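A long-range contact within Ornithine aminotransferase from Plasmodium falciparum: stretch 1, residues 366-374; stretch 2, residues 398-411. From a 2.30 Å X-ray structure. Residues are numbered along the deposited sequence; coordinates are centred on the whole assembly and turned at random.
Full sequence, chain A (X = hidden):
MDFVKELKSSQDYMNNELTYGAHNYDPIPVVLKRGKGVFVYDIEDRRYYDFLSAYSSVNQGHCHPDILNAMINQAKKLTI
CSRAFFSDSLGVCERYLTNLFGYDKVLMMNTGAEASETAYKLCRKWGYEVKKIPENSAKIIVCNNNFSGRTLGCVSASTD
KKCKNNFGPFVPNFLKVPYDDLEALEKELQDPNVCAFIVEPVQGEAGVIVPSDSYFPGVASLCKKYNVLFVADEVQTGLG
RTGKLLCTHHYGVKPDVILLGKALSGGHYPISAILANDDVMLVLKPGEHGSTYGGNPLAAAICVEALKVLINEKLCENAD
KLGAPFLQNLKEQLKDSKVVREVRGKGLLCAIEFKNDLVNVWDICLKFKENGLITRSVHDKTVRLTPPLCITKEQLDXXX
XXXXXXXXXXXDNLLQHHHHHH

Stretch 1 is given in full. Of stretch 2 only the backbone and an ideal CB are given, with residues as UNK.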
# COMPACT_ATOMS: atom_id res chain seq x y z
N LEU A 366 28.48 -0.16 -7.72
CA LEU A 366 28.70 -0.83 -9.00
C LEU A 366 29.84 -1.84 -8.89
O LEU A 366 29.79 -2.91 -9.47
CB LEU A 366 29.00 0.18 -10.11
CG LEU A 366 27.91 1.20 -10.45
CD1 LEU A 366 28.30 2.03 -11.66
CD2 LEU A 366 26.60 0.52 -10.68
N LYS A 367 30.87 -1.49 -8.11
CA LYS A 367 32.00 -2.40 -7.92
C LYS A 367 31.62 -3.61 -7.05
O LYS A 367 32.06 -4.73 -7.31
CB LYS A 367 33.21 -1.67 -7.32
CG LYS A 367 34.54 -2.37 -7.54
CD LYS A 367 34.90 -2.40 -9.03
CE LYS A 367 36.24 -3.07 -9.28
NZ LYS A 367 36.58 -3.10 -10.73
N PHE A 368 30.82 -3.37 -6.02
CA PHE A 368 30.31 -4.47 -5.21
C PHE A 368 29.60 -5.45 -6.12
O PHE A 368 29.81 -6.67 -6.03
CB PHE A 368 29.30 -3.99 -4.15
CG PHE A 368 29.92 -3.44 -2.91
CD1 PHE A 368 30.98 -4.10 -2.30
CD2 PHE A 368 29.45 -2.27 -2.34
CE1 PHE A 368 31.56 -3.59 -1.15
CE2 PHE A 368 30.02 -1.76 -1.19
CZ PHE A 368 31.08 -2.42 -0.60
N LYS A 369 28.74 -4.91 -6.97
CA LYS A 369 27.94 -5.72 -7.86
C LYS A 369 28.85 -6.58 -8.72
O LYS A 369 28.68 -7.80 -8.80
CB LYS A 369 27.03 -4.82 -8.71
CG LYS A 369 26.10 -5.56 -9.66
CD LYS A 369 26.65 -5.56 -11.07
CE LYS A 369 25.73 -6.31 -12.01
NZ LYS A 369 26.27 -6.33 -13.39
N GLU A 370 29.83 -5.93 -9.35
CA GLU A 370 30.82 -6.62 -10.18
C GLU A 370 31.48 -7.74 -9.38
O GLU A 370 31.80 -8.80 -9.93
CB GLU A 370 31.86 -5.61 -10.65
CG GLU A 370 32.70 -6.02 -11.85
CD GLU A 370 33.76 -4.97 -12.21
OE1 GLU A 370 33.42 -3.76 -12.28
OE2 GLU A 370 34.92 -5.36 -12.41
N ASN A 371 31.65 -7.51 -8.08
CA ASN A 371 32.30 -8.47 -7.19
C ASN A 371 31.39 -9.52 -6.56
O ASN A 371 31.86 -10.34 -5.77
CB ASN A 371 33.12 -7.73 -6.13
CG ASN A 371 34.44 -7.22 -6.68
OD1 ASN A 371 35.03 -6.26 -6.18
ND2 ASN A 371 34.92 -7.87 -7.74
N GLY A 372 30.12 -9.52 -6.91
CA GLY A 372 29.20 -10.54 -6.45
C GLY A 372 28.32 -10.19 -5.25
O GLY A 372 27.75 -11.06 -4.61
N LEU A 373 28.21 -8.90 -4.94
CA LEU A 373 27.37 -8.47 -3.81
C LEU A 373 26.62 -7.21 -4.20
O LEU A 373 27.23 -6.25 -4.67
CB LEU A 373 28.23 -8.22 -2.56
CG LEU A 373 27.63 -7.70 -1.26
CD1 LEU A 373 28.42 -8.24 -0.06
CD2 LEU A 373 27.54 -6.17 -1.22
N ILE A 374 25.31 -7.21 -4.02
CA ILE A 374 24.53 -6.05 -4.42
C ILE A 374 23.94 -5.28 -3.24
O ILE A 374 23.39 -5.86 -2.30
CB ILE A 374 23.40 -6.38 -5.42
CG1 ILE A 374 22.41 -7.40 -4.86
CG2 ILE A 374 23.96 -6.83 -6.76
CD1 ILE A 374 21.18 -7.61 -5.77
N UNK A 398 32.90 -14.84 3.40
CA UNK A 398 33.08 -14.60 1.98
C UNK A 398 32.70 -13.16 1.64
O UNK A 398 33.38 -12.50 0.86
CB UNK A 398 32.25 -15.59 1.16
N UNK A 399 31.62 -12.68 2.24
CA UNK A 399 31.15 -11.33 1.95
C UNK A 399 32.13 -10.31 2.48
O UNK A 399 32.33 -9.26 1.86
CB UNK A 399 29.76 -11.09 2.55
N UNK A 400 32.76 -10.63 3.60
CA UNK A 400 33.83 -9.79 4.13
C UNK A 400 34.98 -9.67 3.12
O UNK A 400 35.50 -8.56 2.89
CB UNK A 400 34.34 -10.36 5.45
N UNK A 401 35.37 -10.79 2.51
CA UNK A 401 36.43 -10.76 1.49
C UNK A 401 36.01 -9.78 0.41
O UNK A 401 36.79 -8.95 -0.05
CB UNK A 401 36.69 -12.15 0.90
N UNK A 402 34.74 -9.89 0.00
CA UNK A 402 34.22 -9.11 -1.10
C UNK A 402 34.25 -7.63 -0.78
O UNK A 402 34.73 -6.83 -1.58
CB UNK A 402 32.79 -9.55 -1.44
N UNK A 403 33.74 -7.27 0.39
CA UNK A 403 33.77 -5.88 0.84
C UNK A 403 35.19 -5.31 0.92
O UNK A 403 35.45 -4.19 0.48
CB UNK A 403 33.10 -5.77 2.21
N UNK A 404 36.12 -6.09 1.49
CA UNK A 404 37.50 -5.65 1.63
C UNK A 404 38.16 -5.42 0.26
O UNK A 404 38.79 -4.38 0.01
CB UNK A 404 38.30 -6.68 2.43
N UNK A 405 38.00 -6.40 -0.63
CA UNK A 405 38.54 -6.32 -1.99
C UNK A 405 38.00 -5.10 -2.75
O UNK A 405 38.73 -4.49 -3.54
CB UNK A 405 38.21 -7.60 -2.76
N UNK A 406 36.73 -4.75 -2.52
CA UNK A 406 36.09 -3.65 -3.25
C UNK A 406 36.57 -2.30 -2.72
O UNK A 406 36.86 -1.39 -3.50
CB UNK A 406 34.57 -3.75 -3.14
N UNK A 407 36.67 -2.18 -1.40
CA UNK A 407 37.23 -0.97 -0.81
C UNK A 407 38.69 -0.83 -1.22
O UNK A 407 39.13 0.26 -1.58
CB UNK A 407 37.10 -0.99 0.71
N UNK A 408 39.43 -1.93 -1.18
CA UNK A 408 40.84 -1.95 -1.56
C UNK A 408 41.05 -1.28 -2.91
O UNK A 408 41.93 -0.43 -3.06
CB UNK A 408 41.36 -3.39 -1.60
N UNK A 409 40.22 -1.64 -3.88
CA UNK A 409 40.25 -1.06 -5.22
C UNK A 409 40.22 0.46 -5.21
O UNK A 409 41.04 1.10 -5.87
CB UNK A 409 39.07 -1.59 -6.04
N UNK A 410 39.28 1.06 -4.49
CA UNK A 410 39.23 2.52 -4.41
C UNK A 410 40.39 3.14 -3.62
O UNK A 410 40.78 4.28 -3.89
CB UNK A 410 37.91 2.95 -3.77
N UNK A 411 40.93 2.41 -2.66
CA UNK A 411 42.09 2.89 -1.92
C UNK A 411 43.31 2.88 -2.83
O UNK A 411 44.04 3.86 -2.89
CB UNK A 411 42.34 2.04 -0.67

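Stretch 2 is helical throughout, with phi between -50° and -75° and psi between -29° and -50°, and its axis passes that of helix 366-370 at 9.6 Å, with 132° between their N-to-C directions. What discriminates between positions is where each CA-to-CB bond points.

Position 398 points sideways, with nothing of stretch 1 within 5.5 Å of its CB. Many residues would do; it is Glu398.

At position 399 the CB, also sideways, lies 4.1 Å from CD1 of Leu373, an apolar neighbour that suits a small or medium side chain. It is Cys399.

Position 400 points away and 401 is out of reach, so stretch 1 constrains neither; they are Thr400 and Glu401, the latter poorly ordered.

Position 402 points toward the turn where the first helix ends. Its CB is 4.5 Å from Asn371 O and 4.8 Å from Leu373 CD1, leaving room for a branched aliphatic such as Leu, Ile or Val, or for Met. Ile402 sets CG2 4.0 Å from Leu373 CB, while its CD1 reaches to 3.6 Å from Asn371 O.

The CB of position 403 is 4.3 Å from Phe368 CE1, at the ring edge, which favours an aliphatic group. Ile403 brings CG1 to 4.1 Å from that CE1.

Position 404 points away and is left open by stretch 1; it is Val404.

Position 405 points sideways, its CB 4.9 Å from Asn371 OD1, so a long polar chain could pass the amide. Lys405, extended with all four chi angles t, ends with NZ 3.6 Å from Asn371 ND2, a contact rather than a hydrogen bond.

Position 406 is the most tightly specified. Its CB points toward stretch 1, 3.6 Å from Phe368 CE1 and 4.0 Å from the acceptor Asn371 OD1. A compact side chain suits best: Ala or Val could fit, but Ser or Thr could also address the amide. In Thr406, OG1 lies 3.0 Å from Asn371 OD1 and 2.9 Å from Ile402 O; which acceptor takes its proton is unsettled. CG2 sits over the Phe368 ring and 3.5 Å from Lys367 CB.

Position 407 points sideways and 408 is out of reach, so stretch 1 asks little of either; they are Val407 and Lys408.

Position 409 points toward stretch 1, its CB 4.6 Å from Lys367 CE. An acid or an aromatic would suit the ammonium group. Phe409 offers its ring face: Lys367 NZ is 4.1 Å from the Phe409 centroid, a cation-pi contact.

At position 410 the CB has no close neighbour, so only a long side chain could reach. Phe410 turns its ring edge to Lys367, with Phe410 CE2 3.9 Å from Lys367 CB.

Position 411 is out of reach; Asp411 bonds elsewhere in the structure.

Stretch 2 398-411: ECTEIIVKTVKFFD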
# COMPACT_ATOMS: atom_id res chain seq x y z
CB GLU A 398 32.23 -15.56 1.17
CG GLU A 398 32.47 -15.41 -0.32
CD GLU A 398 31.70 -16.44 -1.11
OE1 GLU A 398 31.09 -17.33 -0.48
OE2 GLU A 398 31.71 -16.34 -2.36
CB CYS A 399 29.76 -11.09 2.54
SG CYS A 399 28.50 -11.98 1.64
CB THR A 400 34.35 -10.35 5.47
OG1 THR A 400 33.28 -10.35 6.43
CG2 THR A 400 35.51 -9.52 5.99
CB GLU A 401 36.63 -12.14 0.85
CG GLU A 401 36.85 -13.29 1.81
CD GLU A 401 38.31 -13.61 2.04
OE1 GLU A 401 39.10 -12.66 2.25
OE2 GLU A 401 38.68 -14.80 2.00
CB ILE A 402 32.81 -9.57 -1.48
CG1 ILE A 402 32.86 -10.98 -2.07
CG2 ILE A 402 32.17 -8.59 -2.46
CD1 ILE A 402 31.50 -11.58 -2.38
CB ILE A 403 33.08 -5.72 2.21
CG1 ILE A 403 31.61 -6.12 2.11
CG2 ILE A 403 33.22 -4.30 2.71
CD1 ILE A 403 30.92 -6.25 3.42
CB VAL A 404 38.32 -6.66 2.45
CG1 VAL A 404 39.79 -6.29 2.45
CG2 VAL A 404 37.79 -6.73 3.86
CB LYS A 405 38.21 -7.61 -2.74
CG LYS A 405 38.59 -7.62 -4.22
CD LYS A 405 38.11 -8.91 -4.88
CE LYS A 405 38.36 -8.90 -6.37
NZ LYS A 405 37.65 -10.03 -7.02
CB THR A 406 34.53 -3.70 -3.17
OG1 THR A 406 34.06 -4.94 -3.72
CG2 THR A 406 33.89 -2.54 -3.97
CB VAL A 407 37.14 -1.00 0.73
CG1 VAL A 407 37.81 0.24 1.30
CG2 VAL A 407 35.68 -1.07 1.17
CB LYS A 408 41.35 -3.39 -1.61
CG LYS A 408 42.86 -3.54 -1.57
CD LYS A 408 43.26 -4.96 -1.92
CE LYS A 408 44.78 -5.16 -1.84
NZ LYS A 408 45.56 -4.31 -2.80
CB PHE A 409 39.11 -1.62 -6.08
CG PHE A 409 38.99 -0.98 -7.43
CD1 PHE A 409 39.85 -1.35 -8.47
CD2 PHE A 409 38.03 -0.02 -7.68
CE1 PHE A 409 39.74 -0.77 -9.71
CE2 PHE A 409 37.91 0.58 -8.92
CZ PHE A 409 38.77 0.20 -9.94
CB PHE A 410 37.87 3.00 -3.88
CG PHE A 410 36.77 2.80 -4.86
CD1 PHE A 410 36.52 3.75 -5.84
CD2 PHE A 410 36.03 1.63 -4.86
CE1 PHE A 410 35.53 3.54 -6.77
CE2 PHE A 410 35.04 1.43 -5.78
CZ PHE A 410 34.79 2.38 -6.74
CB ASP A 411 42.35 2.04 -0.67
CG ASP A 411 41.42 2.39 0.50
OD1 ASP A 411 41.01 3.57 0.63
OD2 ASP A 411 41.11 1.48 1.29
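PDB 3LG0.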